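Local coordinates for hypothetical protein ST1625 (Sulfolobus tokodaii, PDB 1WY6), which is of unknown function but folds as an all-helical repeat protein, an architecture that in other proteins often serves to bind partner molecules, at residues F17-Y22 with L50-C55; W44-L49 with Q60-I65; L147-C152 with N161-L166; D108-I113 with A132-R137; I8-D13 with V27-E32. One frame throughout, in Å; residues are numbered along the deposited sequence.

Contact 1. Residues F17-Y22 with L50-C55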
# COMPACT_ATOMS: atom_id res chain seq x y z
N PHE A 17 -9.48 9.52 15.70
CA PHE A 17 -8.31 9.30 16.56
C PHE A 17 -7.12 8.93 15.67
O PHE A 17 -6.05 9.54 15.74
CB PHE A 17 -8.55 8.16 17.55
CG PHE A 17 -9.29 8.55 18.80
CD1 PHE A 17 -8.87 9.64 19.56
CD2 PHE A 17 -10.38 7.80 19.24
CE1 PHE A 17 -9.53 9.98 20.75
CE2 PHE A 17 -11.05 8.13 20.43
CZ PHE A 17 -10.62 9.22 21.18
N LEU A 18 -7.31 7.89 14.86
CA LEU A 18 -6.26 7.39 13.97
C LEU A 18 -5.71 8.47 13.05
O LEU A 18 -4.49 8.64 12.97
CB LEU A 18 -6.78 6.21 13.15
CG LEU A 18 -7.24 5.00 13.98
CD1 LEU A 18 -7.82 3.92 13.07
CD2 LEU A 18 -6.05 4.46 14.77
N LEU A 19 -6.58 9.18 12.35
CA LEU A 19 -6.12 10.25 11.46
C LEU A 19 -5.29 11.26 12.26
O LEU A 19 -4.37 11.86 11.73
CB LEU A 19 -7.31 10.98 10.81
CG LEU A 19 -8.18 10.23 9.81
CD1 LEU A 19 -9.39 11.07 9.46
CD2 LEU A 19 -7.39 9.90 8.57
N ASP A 20 -5.63 11.43 13.54
CA ASP A 20 -4.93 12.38 14.41
C ASP A 20 -3.69 11.83 15.11
O ASP A 20 -3.05 12.56 15.87
CB ASP A 20 -5.88 12.93 15.47
CG ASP A 20 -6.96 13.82 14.88
OD1 ASP A 20 -7.88 14.20 15.65
OD2 ASP A 20 -6.91 14.15 13.68
N GLY A 21 -3.37 10.56 14.88
CA GLY A 21 -2.19 10.00 15.51
C GLY A 21 -2.43 9.33 16.85
O GLY A 21 -1.49 8.84 17.47
N TYR A 22 -3.68 9.34 17.31
CA TYR A 22 -4.04 8.69 18.58
C TYR A 22 -4.29 7.23 18.22
O TYR A 22 -5.42 6.75 18.27
CB TYR A 22 -5.33 9.30 19.12
CG TYR A 22 -5.21 10.72 19.64
CD1 TYR A 22 -4.95 10.97 20.99
CD2 TYR A 22 -5.41 11.81 18.79
CE1 TYR A 22 -4.91 12.27 21.49
CE2 TYR A 22 -5.36 13.12 19.28
CZ TYR A 22 -5.12 13.33 20.63
OH TYR A 22 -5.14 14.61 21.14
N LEU A 50 -7.68 4.10 4.97
CA LEU A 50 -6.52 4.17 4.08
C LEU A 50 -6.61 5.25 3.00
O LEU A 50 -5.59 5.73 2.51
CB LEU A 50 -6.28 2.79 3.43
CG LEU A 50 -6.01 1.62 4.39
CD1 LEU A 50 -5.98 0.30 3.63
CD2 LEU A 50 -4.69 1.85 5.11
N GLU A 51 -7.83 5.63 2.64
CA GLU A 51 -8.03 6.66 1.62
C GLU A 51 -7.48 8.03 2.04
O GLU A 51 -7.03 8.81 1.20
CB GLU A 51 -9.53 6.78 1.31
CG GLU A 51 -9.87 7.80 0.23
CD GLU A 51 -9.45 7.34 -1.15
OE1 GLU A 51 -9.22 8.21 -2.02
OE2 GLU A 51 -9.36 6.11 -1.36
N SER A 52 -7.51 8.32 3.33
CA SER A 52 -7.05 9.62 3.80
C SER A 52 -6.06 9.64 4.96
O SER A 52 -5.52 10.70 5.27
CB SER A 52 -8.26 10.49 4.15
OG SER A 52 -9.06 9.87 5.15
N ILE A 53 -5.80 8.51 5.59
CA ILE A 53 -4.87 8.53 6.72
C ILE A 53 -3.47 8.99 6.31
O ILE A 53 -2.92 8.55 5.30
CB ILE A 53 -4.78 7.17 7.45
CG1 ILE A 53 -3.99 7.35 8.75
CG2 ILE A 53 -4.08 6.12 6.56
CD1 ILE A 53 -4.01 6.13 9.66
N ASP A 54 -2.91 9.88 7.12
CA ASP A 54 -1.58 10.41 6.90
C ASP A 54 -0.57 9.26 6.82
O ASP A 54 -0.62 8.32 7.61
CB ASP A 54 -1.20 11.35 8.06
CG ASP A 54 0.09 12.14 7.79
OD1 ASP A 54 1.15 11.53 7.56
OD2 ASP A 54 0.03 13.38 7.84
N CYS A 55 0.34 9.34 5.85
CA CYS A 55 1.35 8.30 5.68
C CYS A 55 2.22 8.11 6.93
O CYS A 55 2.87 7.07 7.09
CB CYS A 55 2.22 8.62 4.47
SG CYS A 55 1.36 8.32 2.89
O HOH W 1 -4.38 11.53 8.99
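No ring lies between Leu19 and Ile53, which meet as aliphatic groups. The ring of Tyr22, three residues on from Leu19, stays on its own side and receives Phe17 O and Asp20 CB at its edge, in the ring plane. The contact itself rests on one methyl: Leu19 CD2 presses against Ile53 CA at 3.4 Å, tighter than usual carbon packing, and lies 3.9 Å from Ile53 CB. With CG anti to the carbonyl carbon (chi1 -67°), the leucine can extend this branch to the opposing backbone. Ser52, which is exposed, borders the same methyl of Leu19, its OG 3.8 Å from CD2. Deeper in, Ile53 CD1 approaches Leu18 CB at 4.5 Å, and both residues also pack on Val61. A water bridges the backbones, donating to Leu19 O (2.8 Å) and accepting from Asp54 N (2.9 Å). Asp54 caps helix 55-65 through OD1 and the N-H of Arg56, a role suited to its short acceptor side chain. Gly21, with positive phi (91°), closes helix 7-19 in a Schellman motif; lacking a CB, it avoids a clash with the preceding carbonyl O. The end of helix 7-19 thus packs beside the link between helices 44-52 and 55-65, as in stacked helical repeats.

Contact 2. Residues W44-L49 with Q60-I65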
# COMPACT_ATOMS: atom_id res chain seq x y z
N TRP A 44 -15.24 -2.73 5.50
CA TRP A 44 -15.16 -1.52 4.67
C TRP A 44 -14.37 -0.40 5.35
O TRP A 44 -13.81 0.46 4.68
CB TRP A 44 -16.56 -0.99 4.38
CG TRP A 44 -17.24 -0.53 5.65
CD1 TRP A 44 -17.88 -1.31 6.56
CD2 TRP A 44 -17.22 0.79 6.20
NE1 TRP A 44 -18.27 -0.56 7.64
CE2 TRP A 44 -17.88 0.73 7.45
CE3 TRP A 44 -16.72 2.02 5.76
CZ2 TRP A 44 -18.05 1.86 8.27
CZ3 TRP A 44 -16.88 3.15 6.58
CH2 TRP A 44 -17.54 3.06 7.81
N PHE A 45 -14.37 -0.41 6.68
CA PHE A 45 -13.69 0.63 7.45
C PHE A 45 -12.23 0.84 7.11
O PHE A 45 -11.78 1.98 6.97
CB PHE A 45 -13.79 0.36 8.95
CG PHE A 45 -13.12 1.40 9.80
CD1 PHE A 45 -13.71 2.64 10.00
CD2 PHE A 45 -11.90 1.13 10.41
CE1 PHE A 45 -13.09 3.60 10.80
CE2 PHE A 45 -11.28 2.09 11.20
CZ PHE A 45 -11.88 3.33 11.40
N ILE A 46 -11.47 -0.24 6.99
CA ILE A 46 -10.05 -0.13 6.70
C ILE A 46 -9.77 0.54 5.35
O ILE A 46 -8.83 1.33 5.23
CB ILE A 46 -9.36 -1.53 6.75
CG1 ILE A 46 -7.85 -1.35 6.92
CG2 ILE A 46 -9.70 -2.34 5.49
CD1 ILE A 46 -7.48 -0.60 8.22
N CYS A 47 -10.60 0.24 4.35
CA CYS A 47 -10.45 0.83 3.02
C CYS A 47 -10.69 2.33 3.13
O CYS A 47 -9.97 3.14 2.54
CB CYS A 47 -11.49 0.26 2.04
SG CYS A 47 -11.58 -1.55 1.90
N ASN A 48 -11.72 2.67 3.90
CA ASN A 48 -12.11 4.05 4.11
C ASN A 48 -10.97 4.82 4.80
O ASN A 48 -10.60 5.91 4.37
CB ASN A 48 -13.41 4.08 4.94
CG ASN A 48 -14.01 5.46 5.07
OD1 ASN A 48 -13.57 6.26 5.90
ND2 ASN A 48 -15.02 5.75 4.26
N LEU A 49 -10.41 4.24 5.87
CA LEU A 49 -9.32 4.90 6.57
C LEU A 49 -8.12 5.15 5.66
O LEU A 49 -7.61 6.27 5.57
CB LEU A 49 -8.84 4.07 7.77
CG LEU A 49 -7.66 4.67 8.55
CD1 LEU A 49 -8.11 5.91 9.31
CD2 LEU A 49 -7.10 3.64 9.53
N GLN A 60 1.53 2.06 11.10
CA GLN A 60 1.38 1.75 12.53
C GLN A 60 -0.01 1.16 12.73
O GLN A 60 -0.21 0.23 13.52
CB GLN A 60 1.49 3.03 13.37
CG GLN A 60 2.85 3.72 13.34
CD GLN A 60 2.79 5.09 14.00
OE1 GLN A 60 2.22 5.26 15.08
NE2 GLN A 60 3.40 6.08 13.35
N VAL A 61 -0.99 1.74 12.04
CA VAL A 61 -2.36 1.26 12.12
C VAL A 61 -2.47 -0.14 11.56
O VAL A 61 -3.01 -1.03 12.21
CB VAL A 61 -3.32 2.17 11.34
CG1 VAL A 61 -4.71 1.55 11.34
CG2 VAL A 61 -3.36 3.56 11.96
N LEU A 62 -1.94 -0.34 10.35
CA LEU A 62 -1.98 -1.65 9.70
C LEU A 62 -1.30 -2.75 10.52
O LEU A 62 -1.78 -3.88 10.56
CB LEU A 62 -1.35 -1.58 8.31
CG LEU A 62 -2.16 -0.85 7.24
CD1 LEU A 62 -1.39 -0.82 5.93
CD2 LEU A 62 -3.50 -1.57 7.05
N ASP A 63 -0.18 -2.41 11.16
CA ASP A 63 0.55 -3.37 11.99
C ASP A 63 -0.33 -3.85 13.15
O ASP A 63 -0.23 -4.99 13.60
CB ASP A 63 1.79 -2.70 12.58
CG ASP A 63 2.94 -2.61 11.60
OD1 ASP A 63 3.88 -1.84 11.88
OD2 ASP A 63 2.93 -3.29 10.55
N LYS A 64 -1.21 -2.98 13.63
CA LYS A 64 -2.05 -3.36 14.76
C LYS A 64 -3.37 -4.00 14.39
O LYS A 64 -3.77 -4.99 15.00
CB LYS A 64 -2.32 -2.14 15.63
CG LYS A 64 -1.16 -1.75 16.54
CD LYS A 64 -1.44 -0.44 17.25
CE LYS A 64 -0.54 -0.25 18.46
NZ LYS A 64 0.87 -0.58 18.15
N ILE A 65 -4.03 -3.47 13.37
CA ILE A 65 -5.34 -4.00 13.01
C ILE A 65 -5.53 -4.51 11.58
O ILE A 65 -6.62 -4.95 11.22
CB ILE A 65 -6.42 -2.95 13.30
CG1 ILE A 65 -6.20 -1.71 12.42
CG2 ILE A 65 -6.33 -2.53 14.77
CD1 ILE A 65 -7.22 -0.61 12.64
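Leu49 and Val61 reach toward each other tip to tip, with Leu49 CD2 3.7 Å from Val61 CG1. On both residues the branch concerned starts anti to the backbone N: CG of Leu49 (chi1 178°) and CG1 of Val61 (chi1 174°) both lean out toward the facing helix. One turn earlier, Ile46 sends its CD1 methyl between two partners, Leu62 CD2 at 4.3 Å and Ile65 CD1 at 4.4 Å. These looser touches fit the wide spacing of the two short helix axes, 12.1 Å at closest approach and nearly antiparallel at 169°. The distance between the axes is spanned by long or branched aliphatic side chains. The next shell packs round these residues. Leu18 of helix 7-19 lies against Leu49, Ile23 of helix 23-36 packs on Val61, Val27 of the same helix on Ile65, and Phe69 and Cys74 lie against Ile46. Beside Ile46, Cys47 forms a disulfide with Cys74, tying helix 44-52 to the loop that covers this side. All five touching residues are buried and purely aliphatic. Nothing polar therefore fixes their orientation, and the join probably depends on shape complementarity and the exclusion of water, with the nearby disulfide as a covalent restraint.

Contact 3. Residues L147-C152 with N161-L166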
# COMPACT_ATOMS: atom_id res chain seq x y z
N LEU A 147 12.24 1.49 -15.16
CA LEU A 147 12.48 1.50 -13.72
C LEU A 147 13.70 0.66 -13.33
O LEU A 147 14.54 1.12 -12.56
CB LEU A 147 11.24 1.00 -12.97
CG LEU A 147 10.03 1.94 -12.99
CD1 LEU A 147 8.83 1.32 -12.28
CD2 LEU A 147 10.42 3.24 -12.31
N LEU A 148 13.80 -0.55 -13.87
CA LEU A 148 14.95 -1.41 -13.57
C LEU A 148 16.23 -0.74 -14.05
O LEU A 148 17.29 -0.93 -13.46
CB LEU A 148 14.79 -2.78 -14.22
CG LEU A 148 13.81 -3.74 -13.53
CD1 LEU A 148 13.77 -5.07 -14.28
CD2 LEU A 148 14.24 -3.94 -12.08
N ILE A 149 16.13 0.03 -15.13
CA ILE A 149 17.30 0.73 -15.65
C ILE A 149 17.70 1.79 -14.63
O ILE A 149 18.88 1.93 -14.32
CB ILE A 149 16.99 1.40 -17.02
CG1 ILE A 149 16.93 0.34 -18.12
CG2 ILE A 149 18.06 2.44 -17.35
CD1 ILE A 149 16.54 0.87 -19.48
N GLU A 150 16.71 2.50 -14.09
CA GLU A 150 16.97 3.52 -13.08
C GLU A 150 17.53 2.89 -11.80
O GLU A 150 18.41 3.45 -11.16
CB GLU A 150 15.70 4.30 -12.75
CG GLU A 150 15.89 5.34 -11.65
CD GLU A 150 16.87 6.45 -12.05
OE1 GLU A 150 17.39 7.12 -11.13
OE2 GLU A 150 17.10 6.66 -13.26
N ALA A 151 17.01 1.72 -11.44
CA ALA A 151 17.49 1.02 -10.24
C ALA A 151 18.94 0.59 -10.43
O ALA A 151 19.74 0.61 -9.49
CB ALA A 151 16.61 -0.20 -9.97
N CYS A 152 19.27 0.18 -11.64
CA CYS A 152 20.63 -0.25 -11.97
C CYS A 152 21.53 0.98 -11.81
O CYS A 152 22.62 0.91 -11.23
CB CYS A 152 20.67 -0.79 -13.41
SG CYS A 152 22.33 -1.17 -14.05
N ASN A 161 21.69 -6.81 -13.58
CA ASN A 161 21.75 -8.12 -14.24
C ASN A 161 20.49 -8.40 -15.04
O ASN A 161 20.55 -9.05 -16.08
CB ASN A 161 21.97 -9.23 -13.22
CG ASN A 161 23.43 -9.39 -12.85
OD1 ASN A 161 24.02 -8.52 -12.22
ND2 ASN A 161 24.03 -10.50 -13.26
N ALA A 162 19.35 -7.91 -14.56
CA ALA A 162 18.09 -8.12 -15.27
C ALA A 162 18.05 -7.25 -16.53
O ALA A 162 17.59 -7.68 -17.58
CB ALA A 162 16.91 -7.78 -14.36
N VAL A 163 18.54 -6.02 -16.42
CA VAL A 163 18.56 -5.12 -17.57
C VAL A 163 19.46 -5.72 -18.67
O VAL A 163 19.16 -5.63 -19.86
CB VAL A 163 19.11 -3.73 -17.18
CG1 VAL A 163 19.26 -2.86 -18.42
CG2 VAL A 163 18.15 -3.06 -16.19
N ASN A 164 20.55 -6.36 -18.26
CA ASN A 164 21.46 -6.95 -19.24
C ASN A 164 20.87 -8.13 -19.99
O ASN A 164 21.30 -8.43 -21.10
CB ASN A 164 22.76 -7.38 -18.57
CG ASN A 164 23.56 -6.20 -18.07
OD1 ASN A 164 23.61 -5.15 -18.72
ND2 ASN A 164 24.20 -6.36 -16.92
N THR A 165 19.87 -8.79 -19.40
CA THR A 165 19.25 -9.94 -20.05
C THR A 165 18.18 -9.54 -21.07
O THR A 165 17.64 -10.39 -21.78
CB THR A 165 18.59 -10.87 -19.02
OG1 THR A 165 18.27 -12.12 -19.66
CG2 THR A 165 17.31 -10.26 -18.49
N LEU A 166 17.89 -8.25 -21.15
CA LEU A 166 16.87 -7.78 -22.08
C LEU A 166 17.44 -6.82 -23.12
O LEU A 166 18.66 -6.58 -23.11
CB LEU A 166 15.71 -7.13 -21.31
CG LEU A 166 16.04 -6.07 -20.26
CD1 LEU A 166 16.70 -4.88 -20.95
CD2 LEU A 166 14.77 -5.62 -19.54
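Val163 points its CB toward helix 141-153 and lodges both methyls against the turn that carries Leu148 and Ile149. From CB the chain forks. CG2, anti to the carbonyl carbon, runs up to the backbone, 3.6 Å from Leu148 O and 3.9 Å from Leu148 CB. Cys152 CB lies at the margin of the same methyl, 4.4 Å away. The other branch, CG1, is anti to the backbone N (chi1 174°) and meets Ile149 CG1 at 4.0 Å, the two side chains crossing at about a right angle. Two methyls on one carbon thus let a short side chain touch three residues of the facing helix, which suits valine to a close approach: the CA atoms of Ile149 and Val163 are 6.3 Å apart. Beside it, Ala162 CB receives Leu148 CD1 at 4.1 Å, a small residue that lets the longer leucine lie against it. Leu148 also packs on Ala159 one turn earlier in helix 157-164. Cys152 is bonded to Cys160 by a disulfide, which links the same two helices. At this solvent-accessible end of the chain a modest apolar patch is therefore backed by a covalent tie, which would be expected to keep the last helix from separating from helix 141-153.

Contact 4. Residues D108-I113 with A132-R137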
# COMPACT_ATOMS: atom_id res chain seq x y z
N ASP A 108 -3.73 0.38 -14.35
CA ASP A 108 -3.79 1.84 -14.35
C ASP A 108 -3.14 2.42 -13.10
O ASP A 108 -2.34 3.35 -13.19
CB ASP A 108 -5.26 2.30 -14.45
CG ASP A 108 -6.12 1.82 -13.29
OD1 ASP A 108 -5.89 0.71 -12.78
OD2 ASP A 108 -7.05 2.56 -12.90
N LYS A 109 -3.48 1.88 -11.93
CA LYS A 109 -2.92 2.36 -10.66
C LYS A 109 -1.41 2.11 -10.62
O LYS A 109 -0.64 2.99 -10.24
CB LYS A 109 -3.62 1.67 -9.49
CG LYS A 109 -5.14 1.92 -9.44
CD LYS A 109 -5.44 3.41 -9.26
CE LYS A 109 -6.90 3.76 -9.54
NZ LYS A 109 -7.83 3.11 -8.59
N LEU A 110 -0.99 0.91 -11.01
CA LEU A 110 0.44 0.57 -11.03
C LEU A 110 1.24 1.50 -11.95
O LEU A 110 2.37 1.87 -11.63
CB LEU A 110 0.63 -0.89 -11.47
CG LEU A 110 0.08 -1.93 -10.49
CD1 LEU A 110 0.11 -3.32 -11.12
CD2 LEU A 110 0.90 -1.89 -9.21
N GLU A 111 0.66 1.88 -13.09
CA GLU A 111 1.34 2.78 -14.03
C GLU A 111 1.47 4.19 -13.46
O GLU A 111 2.48 4.86 -13.65
CB GLU A 111 0.61 2.84 -15.37
CG GLU A 111 0.57 1.53 -16.11
CD GLU A 111 0.27 1.72 -17.58
OE1 GLU A 111 -0.06 0.72 -18.26
OE2 GLU A 111 0.38 2.87 -18.06
N GLU A 112 0.42 4.64 -12.78
CA GLU A 112 0.44 5.95 -12.14
C GLU A 112 1.61 6.01 -11.15
O GLU A 112 2.39 6.95 -11.14
CB GLU A 112 -0.89 6.20 -11.44
CG GLU A 112 -2.04 6.44 -12.42
CD GLU A 112 -3.40 6.20 -11.80
OE1 GLU A 112 -3.51 6.25 -10.56
OE2 GLU A 112 -4.37 5.97 -12.57
N ILE A 113 1.73 4.98 -10.31
CA ILE A 113 2.84 4.92 -9.35
C ILE A 113 4.17 4.94 -10.11
O ILE A 113 5.11 5.63 -9.73
CB ILE A 113 2.79 3.63 -8.51
CG1 ILE A 113 1.64 3.69 -7.50
CG2 ILE A 113 4.11 3.42 -7.79
CD1 ILE A 113 1.85 4.73 -6.41
N ALA A 132 8.57 -2.05 -10.64
CA ALA A 132 8.96 -2.55 -11.96
C ALA A 132 8.45 -3.97 -12.18
O ALA A 132 7.84 -4.28 -13.20
CB ALA A 132 10.48 -2.52 -12.10
N ASN A 133 8.71 -4.83 -11.20
CA ASN A 133 8.30 -6.21 -11.28
C ASN A 133 6.78 -6.38 -11.20
O ASN A 133 6.23 -7.30 -11.81
CB ASN A 133 9.02 -7.00 -10.18
CG ASN A 133 10.51 -7.19 -10.48
OD1 ASN A 133 11.29 -7.60 -9.62
ND2 ASN A 133 10.90 -6.90 -11.71
N ALA A 134 6.10 -5.49 -10.48
CA ALA A 134 4.64 -5.57 -10.41
C ALA A 134 4.10 -5.14 -11.79
O ALA A 134 3.17 -5.75 -12.33
CB ALA A 134 4.10 -4.64 -9.33
N LEU A 135 4.71 -4.11 -12.35
CA LEU A 135 4.28 -3.62 -13.66
C LEU A 135 4.44 -4.71 -14.72
O LEU A 135 3.54 -4.95 -15.51
CB LEU A 135 5.09 -2.38 -14.06
CG LEU A 135 4.67 -1.07 -13.37
CD1 LEU A 135 5.72 0.01 -13.59
CD2 LEU A 135 3.30 -0.63 -13.92
N ARG A 136 5.60 -5.36 -14.73
CA ARG A 136 5.85 -6.40 -15.71
C ARG A 136 4.75 -7.47 -15.59
O ARG A 136 4.38 -8.10 -16.58
CB ARG A 136 7.24 -7.00 -15.48
CG ARG A 136 7.83 -7.69 -16.69
CD ARG A 136 9.32 -7.87 -16.54
NE ARG A 136 10.05 -6.63 -16.83
CZ ARG A 136 11.20 -6.28 -16.26
NH1 ARG A 136 11.79 -5.14 -16.59
NH2 ARG A 136 11.75 -7.06 -15.34
N ARG A 137 4.22 -7.65 -14.38
CA ARG A 137 3.16 -8.63 -14.14
C ARG A 137 1.82 -8.21 -14.75
O ARG A 137 0.93 -9.05 -14.91
CB ARG A 137 2.97 -8.87 -12.63
CG ARG A 137 4.06 -9.71 -11.97
CD ARG A 137 3.69 -10.04 -10.52
NE ARG A 137 2.47 -10.86 -10.44
CZ ARG A 137 1.74 -11.02 -9.33
NH1 ARG A 137 2.09 -10.42 -8.20
NH2 ARG A 137 0.65 -11.78 -9.37
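Leu135 and Leu110 bury by far the most surface here: Leu135 lies over the backbone and CB of Leu110, whose own branches reach Ala134. The CD2 methyl of Leu135 settles over the turn of the facing helix, 3.5 Å from Leu110 O and 3.6 Å from Leu110 CB, with Glu111 CG at 4.1 Å on its flank. CG of Leu135 is anti to the carbonyl carbon (chi1 -77°), which brings the end of the side chain nearer than its base alone would promise. Leu110 answers with its own fork: CD2 lies 4.2 Å from Ala134 CB, and CD1 lies 4.1 Å from Ala134 O. Alanine suits this place because its single methyl lets the leucine pass close to the helix backbone. Glu111 lends only its aliphatic part, crossing Leu135 at about a right angle, while its carboxylate forms salt bridges with Arg107 and Arg115 of its own helix. Beyond the pair, Leu110 continues onto Leu98, Leu101 and Val102 of helix 92-103, and Leu135 onto Leu147 of helix 141-153. The short axes approach to 9.8 Å at a crossing angle of -147°. Leucines and an alanine packed between inclined, antiparallel helices, the leucines also touching further helices, are what an alpha-helical repeat array is built from.

Contact 5. Residues I8-D13 with V27-E32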
# COMPACT_ATOMS: atom_id res chain seq x y z
N ILE A 8 -21.28 2.36 13.20
CA ILE A 8 -20.62 3.30 12.29
C ILE A 8 -20.17 4.57 12.99
O ILE A 8 -19.17 5.17 12.60
CB ILE A 8 -21.52 3.67 11.10
CG1 ILE A 8 -20.65 4.05 9.90
CG2 ILE A 8 -22.43 4.84 11.47
CD1 ILE A 8 -21.41 4.22 8.61
N ARG A 9 -20.91 5.00 14.01
CA ARG A 9 -20.54 6.20 14.75
C ARG A 9 -19.26 5.90 15.51
O ARG A 9 -18.30 6.67 15.47
CB ARG A 9 -21.64 6.59 15.73
CG ARG A 9 -22.92 7.10 15.08
CD ARG A 9 -23.97 7.42 16.13
NE ARG A 9 -23.51 8.44 17.07
CZ ARG A 9 -24.18 8.82 18.16
NH1 ARG A 9 -25.35 8.27 18.45
NH2 ARG A 9 -23.68 9.76 18.95
N LYS A 10 -19.24 4.76 16.19
CA LYS A 10 -18.06 4.34 16.94
C LYS A 10 -16.85 4.23 16.01
O LYS A 10 -15.73 4.57 16.39
CB LYS A 10 -18.32 3.02 17.64
CG LYS A 10 -19.00 3.19 18.99
CD LYS A 10 -18.02 3.81 19.99
CE LYS A 10 -18.72 4.34 21.25
NZ LYS A 10 -19.57 5.54 20.97
N LEU A 11 -17.08 3.75 14.78
CA LEU A 11 -16.00 3.61 13.81
C LEU A 11 -15.49 4.97 13.36
O LEU A 11 -14.29 5.16 13.19
CB LEU A 11 -16.47 2.79 12.59
CG LEU A 11 -16.66 1.28 12.77
CD1 LEU A 11 -17.13 0.66 11.47
CD2 LEU A 11 -15.36 0.62 13.21
N MET A 12 -16.40 5.92 13.17
CA MET A 12 -16.00 7.27 12.77
C MET A 12 -15.22 7.89 13.91
O MET A 12 -14.33 8.71 13.70
CB MET A 12 -17.23 8.14 12.46
CG MET A 12 -17.93 7.79 11.15
SD MET A 12 -16.79 7.76 9.74
CE MET A 12 -16.53 6.02 9.54
N ASP A 13 -15.55 7.49 15.14
CA ASP A 13 -14.86 8.00 16.31
C ASP A 13 -13.44 7.45 16.31
O ASP A 13 -12.49 8.17 16.60
CB ASP A 13 -15.59 7.56 17.58
CG ASP A 13 -14.94 8.11 18.83
OD1 ASP A 13 -14.75 9.35 18.90
OD2 ASP A 13 -14.63 7.31 19.73
N VAL A 27 -7.47 2.23 17.91
CA VAL A 27 -7.38 0.77 17.80
C VAL A 27 -8.23 0.06 18.84
O VAL A 27 -8.86 -0.96 18.57
CB VAL A 27 -5.90 0.30 17.92
CG1 VAL A 27 -5.84 -1.22 18.07
CG2 VAL A 27 -5.13 0.73 16.69
N LYS A 28 -8.26 0.63 20.04
CA LYS A 28 -9.04 0.07 21.14
C LYS A 28 -10.50 0.03 20.70
O LYS A 28 -11.18 -1.00 20.84
CB LYS A 28 -8.87 0.94 22.39
CG LYS A 28 -9.68 0.48 23.59
CD LYS A 28 -9.47 1.43 24.77
CE LYS A 28 -10.35 1.05 25.96
NZ LYS A 28 -9.97 -0.27 26.55
N ILE A 29 -10.98 1.14 20.16
CA ILE A 29 -12.35 1.25 19.66
C ILE A 29 -12.60 0.20 18.56
O ILE A 29 -13.60 -0.52 18.58
CB ILE A 29 -12.63 2.64 19.05
CG1 ILE A 29 -12.33 3.74 20.08
CG2 ILE A 29 -14.09 2.74 18.61
CD1 ILE A 29 -13.33 3.81 21.17
N VAL A 30 -11.67 0.12 17.61
CA VAL A 30 -11.81 -0.84 16.52
C VAL A 30 -11.90 -2.29 17.01
O VAL A 30 -12.70 -3.07 16.50
CB VAL A 30 -10.62 -0.73 15.52
CG1 VAL A 30 -10.66 -1.88 14.52
CG2 VAL A 30 -10.67 0.60 14.79
N LEU A 31 -11.09 -2.64 18.00
CA LEU A 31 -11.11 -3.99 18.54
C LEU A 31 -12.42 -4.28 19.28
O LEU A 31 -12.80 -5.44 19.44
CB LEU A 31 -9.92 -4.22 19.47
CG LEU A 31 -8.54 -4.16 18.81
CD1 LEU A 31 -7.45 -4.47 19.83
CD2 LEU A 31 -8.49 -5.15 17.65
N GLU A 32 -13.09 -3.23 19.74
CA GLU A 32 -14.37 -3.39 20.42
C GLU A 32 -15.37 -3.86 19.37
O GLU A 32 -16.04 -4.87 19.56
CB GLU A 32 -14.85 -2.07 21.03
CG GLU A 32 -13.95 -1.47 22.09
CD GLU A 32 -14.50 -0.17 22.67
OE1 GLU A 32 -13.74 0.57 23.33
OE2 GLU A 32 -15.71 0.10 22.48
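Ile29 meets Lys10 and Asp13 and is the first residue of 27-32 to touch the facing helix. Its CG2, anti to the backbone N, is laid against the backbone of 8-13, 3.3 Å from Lys10 O, and the aliphatic part of the lysine passes by with CD 4.3 Å from the same methyl. The other branch carries CD1 to 4.0 Å from Asp13 OD2, the two side chains crossing at about a right angle. A beta-branched isoleucine suits the place, since it can serve the backbone with one arm and the neighbouring side chain with the other; it packs on Ala14 as well. Val30, next in line, also packs on Ala14 of the facing helix, and on Phe45, Ile65 and Phe69. A turn beyond Ile29, Glu32 points its CB toward the helix opposite, but its OE2 stays 6.8 Å from Lys10 NZ. Their opposite charges may attract weakly, without forming an ion pair. Lysine, aspartate and glutamate suit this largely solvent-facing side, where their ends can probably reach water. Helices 7-19 and 23-36, joined by a short turn and running roughly antiparallel, form a helical hairpin, the basic element of alpha-alpha repeat folds.

In the fold
The contacts form two groups on opposite sides of the chain's centre. Contacts 5, 1 and 2 cluster near the N-terminus, with centres 9 to 13 Å apart: contacts 5 and 1 share helix 7-19, contacts 1 and 2 share helix 44-52, and the segments of contact 1 alternate along the chain with those of each of the others. Contacts 4 and 3 follow in series, 16 Å apart and touching where helices 125-137 and 141-153 succeed each other. Between the groups the centres of contacts 1 and 4 lie 26 Å apart, and contacts 5 and 3 are 46 Å apart. Packing is thus local along an elongated all-helical array, as expected of a helical repeat protein.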